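Local coordinates for putative phosphoglycolate phosphatase (Lactobacillus delbrueckii, PDB 2HI0), which probably hydrolyses phosphoglycolate, as a haloacid dehalogenase-like phosphatase with a sodium ion bound among its aspartates in this crystal, at residues Leu71-Phe74 against Gly75-Asp78; Gly189-Glu192 against Ile193-Gln196; Ile195-Ala198 against Arg199-Met203. All blocks are in the same frame, centred on the assembly; numbering follows the deposited sequence.

Interaction 1. Residues Leu71-Phe74 against Gly75-Asp78; sequences LVAF and GTKD
Thr76 folds back onto Ala73 and grips its carbonyl oxygen twice, closing a type II beta turn (Ala73-Thr76) in the loop between helices 68-71 and 87-103. The loop belongs to the helical insertion between strands 16-17 and 110-111, consistent with the cap of haloacid dehalogenase-like hydrolases. The backbone bond, Thr76 N to Ala73 O, spans 3.0 Å, and its donor is tilted 34° from the carbonyl plane. The second donor, Thr76 OG1, is 2.7 Å from Ala73 O, in the carbonyl plane and on a lone pair. Thr76 carries this hydroxyl between its own backbone N and carbonyl carbon (chi1 79°), a setting that turns OG1 back toward Ala73 O and leaves CG2 beside the backbone N, 3.5 Å from Ala73 O. While OG1 donates backward it also accepts forward, from Asp78 N at 3.1 Å from Thr76 OG1, which makes an ST turn; bonds on two sides should fix the rotation of the hydroxyl. Gly75 occupies the turn corner where a side chain would collide with Phe74 O, and its N is bonded by Glu79. A type I turn, Leu71-Phe74, precedes and overlaps this one, with Phe74 N bonded to Leu71 O. Phe74 keeps CG beside its backbone N (chi1 -73°), which swings the ring away from Gly75-Asp78 and brings one face against Leu71, whose CA sits 3.9 Å above the plane, offset toward the rim. The buried ring then packs on helix 52-63 at Val54, Thr57 and Ala61, and on Pro82. Arg58 of that helix, also touched by the ring, bonds Leu71 O and Val72 O. The methyl Ala73 CB lies 3.7 Å from Thr76 OG1 and 3.9 Å from Asp78 O.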
loop_
_atom_site.group_PDB
_atom_site.type_symbol
_atom_site.label_atom_id
_atom_site.label_comp_id
_atom_site.label_asym_id
_atom_site.label_seq_id
_atom_site.Cartn_x
_atom_site.Cartn_y
_atom_site.Cartn_z
ATOM N N LEU A 71 3.218 5.025 -16.542
ATOM C CA LEU A 71 2.205 4.601 -15.590
ATOM C C LEU A 71 2.259 5.390 -14.269
ATOM O O LEU A 71 1.255 5.473 -13.554
ATOM C CB LEU A 71 2.367 3.137 -15.318
ATOM C CG LEU A 71 2.364 2.181 -16.505
ATOM C CD1 LEU A 71 2.530 0.755 -15.988
ATOM C CD2 LEU A 71 1.199 2.319 -17.418
ATOM N N VAL A 72 3.407 5.963 -13.936
ATOM C CA VAL A 72 3.584 6.579 -12.615
ATOM C C VAL A 72 2.526 7.668 -12.355
ATOM O O VAL A 72 1.897 7.699 -11.269
ATOM C CB VAL A 72 5.014 7.093 -12.399
ATOM C CG1 VAL A 72 5.148 7.782 -11.050
ATOM C CG2 VAL A 72 6.061 5.944 -12.534
ATOM N N ALA A 73 2.260 8.485 -13.370
ATOM C CA ALA A 73 1.340 9.636 -13.252
ATOM C C ALA A 73 -0.159 9.240 -13.281
ATOM O O ALA A 73 -1.032 10.069 -13.034
ATOM C CB ALA A 73 1.643 10.669 -14.361
ATOM N N PHE A 74 -0.464 7.988 -13.624
ATOM C CA PHE A 74 -1.834 7.542 -13.506
ATOM C C PHE A 74 -2.357 7.778 -12.109
ATOM O O PHE A 74 -1.708 7.470 -11.126
ATOM C CB PHE A 74 -2.003 6.087 -13.885
ATOM C CG PHE A 74 -1.904 5.777 -15.367
ATOM C CD1 PHE A 74 -1.112 6.505 -16.225
ATOM C CD2 PHE A 74 -2.546 4.642 -15.861
ATOM C CE1 PHE A 74 -1.008 6.146 -17.603
ATOM C CE2 PHE A 74 -2.484 4.268 -17.157
ATOM C CZ PHE A 74 -1.666 5.003 -18.065
ATOM N N GLY A 75 -3.561 8.306 -12.041
ATOM C CA GLY A 75 -4.173 8.593 -10.746
ATOM C C GLY A 75 -3.918 10.027 -10.296
ATOM O O GLY A 75 -4.394 10.401 -9.236
ATOM N N THR A 76 -3.128 10.787 -11.057
ATOM C CA THR A 76 -2.786 12.195 -10.769
ATOM C C THR A 76 -3.331 13.114 -11.877
ATOM O O THR A 76 -3.723 12.669 -12.977
ATOM C CB THR A 76 -1.225 12.421 -10.702
ATOM O OG1 THR A 76 -0.649 12.500 -12.027
ATOM C CG2 THR A 76 -0.503 11.375 -9.825
ATOM N N LYS A 77 -3.314 14.413 -11.595
ATOM C CA LYS A 77 -3.734 15.421 -12.571
ATOM C C LYS A 77 -2.923 15.394 -13.851
ATOM O O LYS A 77 -3.398 15.856 -14.871
ATOM C CB LYS A 77 -3.723 16.829 -11.942
ATOM C CG LYS A 77 -2.342 17.367 -11.642
ATOM N N ASP A 78 -1.731 14.809 -13.822
ATOM C CA ASP A 78 -0.872 14.765 -14.992
ATOM C C ASP A 78 -0.990 13.451 -15.755
ATOM O O ASP A 78 -0.193 13.195 -16.666
ATOM C CB ASP A 78 0.592 14.960 -14.580
ATOM C CG ASP A 78 0.823 16.297 -13.891
ATOM O OD1 ASP A 78 0.396 17.327 -14.453
ATOM O OD2 ASP A 78 1.416 16.293 -12.788
#

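Interaction 2. Residues Gly189-Glu192 against Ile193-Gln196; sequences GDSE and IDIQ. With NA (sodium ion), chain C.
The carboxylates of Asp190 and Asp194 approach at a slant, planes 28° apart, with Asp190 OD1 3.4 Å from Asp194 OD2, next to the Ser191-Asp194 capping box that starts helix 192-200. Asp190 OD1 binds the sodium ion at 2.3 Å, together with Asp10 OD2 and the backbone O of Asp12. Asp190 OD2 accepts from Phe212 N. On Asp194, OD2 is met on its anti side by Ser191 N at 3.1 Å, the donor lying 24° out of the carboxylate plane; OD1 forms a salt bridge with Lys165. With CG beside its own backbone N (chi1 -55°), Asp194 sends OD2 back toward the loop that precedes the helix. A water on the sodium donates to Asp194 OD2 at 2.8 Å, linking box and metal. Replacing Asp194 by an alanine is likely to leave Ser191 N and Lys165 without their carboxylate and the sodium-bound water short of one acceptor. Ser191, the N-cap, accepts a weak bond at OG from Ile193 N, 3.1 Å away. Glu192 and Gln196 lie side by side, the former bent toward a salt bridge with Arg213. Gln196 N donates to Glu192 O at 3.0 Å, and Gln196 CG packs 3.2 Å from that oxygen.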
loop_
_atom_site.group_PDB
_atom_site.type_symbol
_atom_site.label_atom_id
_atom_site.label_comp_id
_atom_site.label_asym_id
_atom_site.label_seq_id
_atom_site.Cartn_x
_atom_site.Cartn_y
_atom_site.Cartn_z
ATOM N N GLY A 189 5.951 3.464 4.740
ATOM C CA GLY A 189 5.485 2.813 3.498
ATOM C C GLY A 189 6.573 2.658 2.442
ATOM O O GLY A 189 7.702 3.094 2.650
ATOM N N ASP A 190 6.232 2.021 1.321
ATOM C CA ASP A 190 7.213 1.677 0.305
ATOM C C ASP A 190 7.092 2.467 -1.012
ATOM O O ASP A 190 7.801 2.161 -1.960
ATOM C CB ASP A 190 7.074 0.184 -0.026
ATOM C CG ASP A 190 5.711 -0.146 -0.663
ATOM O OD1 ASP A 190 4.702 0.471 -0.248
ATOM O OD2 ASP A 190 5.610 -0.995 -1.581
ATOM N N SER A 191 6.211 3.460 -1.061
ATOM C CA SER A 191 5.960 4.148 -2.317
ATOM C C SER A 191 5.872 5.664 -2.183
ATOM O O SER A 191 5.832 6.247 -1.076
ATOM C CB SER A 191 4.681 3.607 -2.947
ATOM O OG SER A 191 3.534 4.254 -2.408
ATOM N N GLU A 192 5.799 6.306 -3.352
ATOM C CA GLU A 192 5.558 7.765 -3.442
ATOM C C GLU A 192 4.207 8.180 -2.865
ATOM O O GLU A 192 4.056 9.293 -2.372
ATOM C CB GLU A 192 5.700 8.251 -4.896
ATOM C CG GLU A 192 4.549 7.934 -5.853
ATOM C CD GLU A 192 4.419 6.497 -6.399
ATOM O OE1 GLU A 192 5.047 5.561 -5.854
ATOM O OE2 GLU A 192 3.655 6.343 -7.402
ATOM N N ILE A 193 3.212 7.291 -2.941
ATOM C CA ILE A 193 1.875 7.573 -2.385
ATOM C C ILE A 193 1.982 7.708 -0.864
ATOM O O ILE A 193 1.276 8.540 -0.279
ATOM C CB ILE A 193 0.846 6.490 -2.787
ATOM C CG1 ILE A 193 0.764 6.394 -4.309
ATOM C CG2 ILE A 193 -0.541 6.692 -2.093
ATOM C CD1 ILE A 193 0.470 7.706 -4.946
ATOM N N ASP A 194 2.848 6.897 -0.230
ATOM C CA ASP A 194 3.096 6.975 1.209
ATOM C C ASP A 194 3.815 8.278 1.614
ATOM O O ASP A 194 3.418 8.944 2.567
ATOM C CB ASP A 194 3.836 5.718 1.673
ATOM C CG ASP A 194 3.082 4.453 1.289
ATOM O OD1 ASP A 194 1.836 4.455 1.429
ATOM O OD2 ASP A 194 3.697 3.557 0.711
ATOM N N ILE A 195 4.829 8.636 0.829
ATOM C CA ILE A 195 5.484 9.936 0.976
ATOM C C ILE A 195 4.450 11.079 0.965
ATOM O O ILE A 195 4.445 11.952 1.837
ATOM C CB ILE A 195 6.581 10.142 -0.099
ATOM C CG1 ILE A 195 7.696 9.093 0.055
ATOM C CG2 ILE A 195 7.198 11.548 0.001
ATOM C CD1 ILE A 195 8.658 8.967 -1.065
ATOM N N GLN A 196 3.574 11.064 -0.044
ATOM C CA GLN A 196 2.564 12.099 -0.174
ATOM C C GLN A 196 1.488 12.082 0.936
ATOM O O GLN A 196 1.048 13.126 1.443
ATOM C CB GLN A 196 1.905 11.959 -1.525
ATOM C CG GLN A 196 2.857 12.214 -2.683
ATOM C CD GLN A 196 2.215 11.850 -4.007
ATOM O OE1 GLN A 196 0.989 12.034 -4.193
ATOM N NE2 GLN A 196 3.024 11.345 -4.947
HETATM NA NA NA C . 2.458 -0.100 -0.574
HETATM O O HOH W 1 2.250 2.455 -1.397
#

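Interaction 3. Residues Ile195-Ala198 against Arg199-Met203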
loop_
_atom_site.group_PDB
_atom_site.type_symbol
_atom_site.label_atom_id
_atom_site.label_comp_id
_atom_site.label_asym_id
_atom_site.label_seq_id
_atom_site.Cartn_x
_atom_site.Cartn_y
_atom_site.Cartn_z
ATOM N N ILE A 195 4.829 8.636 0.829
ATOM C CA ILE A 195 5.484 9.936 0.976
ATOM C C ILE A 195 4.450 11.079 0.965
ATOM O O ILE A 195 4.445 11.952 1.837
ATOM C CB ILE A 195 6.581 10.142 -0.099
ATOM C CG1 ILE A 195 7.696 9.093 0.055
ATOM C CG2 ILE A 195 7.198 11.548 0.001
ATOM C CD1 ILE A 195 8.658 8.967 -1.065
ATOM N N GLN A 196 3.574 11.064 -0.044
ATOM C CA GLN A 196 2.564 12.099 -0.174
ATOM C C GLN A 196 1.488 12.082 0.936
ATOM O O GLN A 196 1.048 13.126 1.443
ATOM C CB GLN A 196 1.905 11.959 -1.525
ATOM C CG GLN A 196 2.857 12.214 -2.683
ATOM C CD GLN A 196 2.215 11.850 -4.007
ATOM O OE1 GLN A 196 0.989 12.034 -4.193
ATOM N NE2 GLN A 196 3.024 11.345 -4.947
ATOM N N THR A 197 1.059 10.890 1.287
ATOM C CA THR A 197 0.056 10.718 2.315
ATOM C C THR A 197 0.547 11.370 3.637
ATOM O O THR A 197 -0.205 12.109 4.309
ATOM C CB THR A 197 -0.206 9.237 2.537
ATOM O OG1 THR A 197 -0.828 8.686 1.358
ATOM C CG2 THR A 197 -1.141 9.033 3.740
ATOM N N ALA A 198 1.799 11.079 3.993
ATOM C CA ALA A 198 2.426 11.660 5.219
ATOM C C ALA A 198 2.416 13.186 5.191
ATOM O O ALA A 198 1.961 13.829 6.130
ATOM C CB ALA A 198 3.836 11.129 5.417
ATOM N N ARG A 199 2.902 13.754 4.089
ATOM C CA ARG A 199 2.947 15.227 3.977
ATOM C C ARG A 199 1.557 15.843 4.046
ATOM O O ARG A 199 1.354 16.861 4.696
ATOM C CB ARG A 199 3.631 15.658 2.686
ATOM C CG ARG A 199 3.808 17.206 2.606
ATOM C CD ARG A 199 5.199 17.547 2.252
ATOM N NE ARG A 199 5.489 18.974 2.352
ATOM C CZ ARG A 199 6.732 19.454 2.350
ATOM N NH1 ARG A 199 7.757 18.606 2.308
ATOM N NH2 ARG A 199 6.972 20.768 2.409
ATOM N N ASN A 200 0.599 15.204 3.365
ATOM C CA ASN A 200 -0.797 15.648 3.347
ATOM C C ASN A 200 -1.495 15.506 4.706
ATOM O O ASN A 200 -2.467 16.219 5.006
ATOM C CB ASN A 200 -1.630 14.961 2.209
ATOM C CG ASN A 200 -1.076 15.240 0.810
ATOM O OD1 ASN A 200 -0.283 16.165 0.630
ATOM N ND2 ASN A 200 -1.451 14.405 -0.177
ATOM N N SER A 201 -0.917 14.663 5.569
ATOM C CA SER A 201 -1.439 14.427 6.911
ATOM C C SER A 201 -0.594 15.102 7.990
ATOM O O SER A 201 -0.812 14.857 9.163
ATOM C CB SER A 201 -1.508 12.934 7.190
ATOM O OG SER A 201 -2.354 12.261 6.247
ATOM N N GLU A 202 0.336 15.952 7.581
ATOM C CA GLU A 202 1.137 16.766 8.475
ATOM C C GLU A 202 1.921 15.878 9.482
ATOM O O GLU A 202 2.019 16.186 10.677
ATOM C CB GLU A 202 0.284 17.832 9.177
ATOM C CG GLU A 202 -0.518 18.769 8.215
ATOM C CD GLU A 202 0.326 19.687 7.291
ATOM O OE1 GLU A 202 1.535 19.918 7.536
ATOM O OE2 GLU A 202 -0.252 20.198 6.307
HETATM N N MSE A 203 2.477 14.786 8.958
HETATM C CA MSE A 203 3.306 13.893 9.778
HETATM C C MSE A 203 4.562 13.420 9.035
HETATM O O MSE A 203 4.675 13.505 7.806
HETATM C CB MSE A 203 2.485 12.722 10.256
HETATM C CG MSE A 203 2.080 11.816 9.158
HETATM SE SE MSE A 203 1.008 10.329 9.863
HETATM C CE MSE A 203 -0.460 11.232 10.587
HETATM O O HOH W 2 -0.325 14.347 -3.118
#
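From Ala198 to Met203 the backbone closes a Schellman motif: Met203 N donates to Ala198 O at 3.0 Å and Glu202 N to Arg199 O, with Glu202 at positive phi (58°) as the C-prime residue. This ends helix 192-200, the crossover of the beta-alpha-beta unit that joins strands 185-189 and 204-208. Ala198 O is gripped from opposite faces of its plane, since Ser201 N also reaches it, at 3.0 Å, from above the plane rather than on a lone pair. Ser201 holds OG beside its backbone N (chi1 -59°), and the hydroxyl donates to Thr197 O at 2.9 Å. That oxygen, near the end of the helix, thereby gains a side-chain donor in addition to a weak bond from Ser201 N. Asn200 turns a face of its amide to the Gln196 carbonyl, whose O sits 3.1 Å over Asn200 CG; ND2 itself donates to Pro166 O and to a water, which in turn donates to Gln196 OE1. Buried Thr197 turns OG1 back to Ile193 O and packs on Thr171 of helix 169-178. Selenomethionine Met203, just ahead of strand 204-208, reaches Val175 of that helix and Tyr187 of strand 185-189. Within the motif, Met203 CG makes an apolar contact with Ala198 CB at 4.2 Å.

Interactions 2 and 3 hold the two ends of one element, helix 192-200, and share Ile195 and Gln196; their centres lie 9 Å apart. At the start of the helix, interaction 2 is buried and rich in carboxylates, and supplies one ligand of the sodium site. At its finish, interaction 3 is partly buried and relies on backbone closure, a hydroxyl and apolar packing against the neighbouring helix and strand. Interaction 1 is a surface contact in the helical insertion, its centre about 16 Å from the chain centre, where turns and a threonine hydroxyl do the work. It meets interaction 2 by light packing of Val72 on Glu192, but does not touch interaction 3.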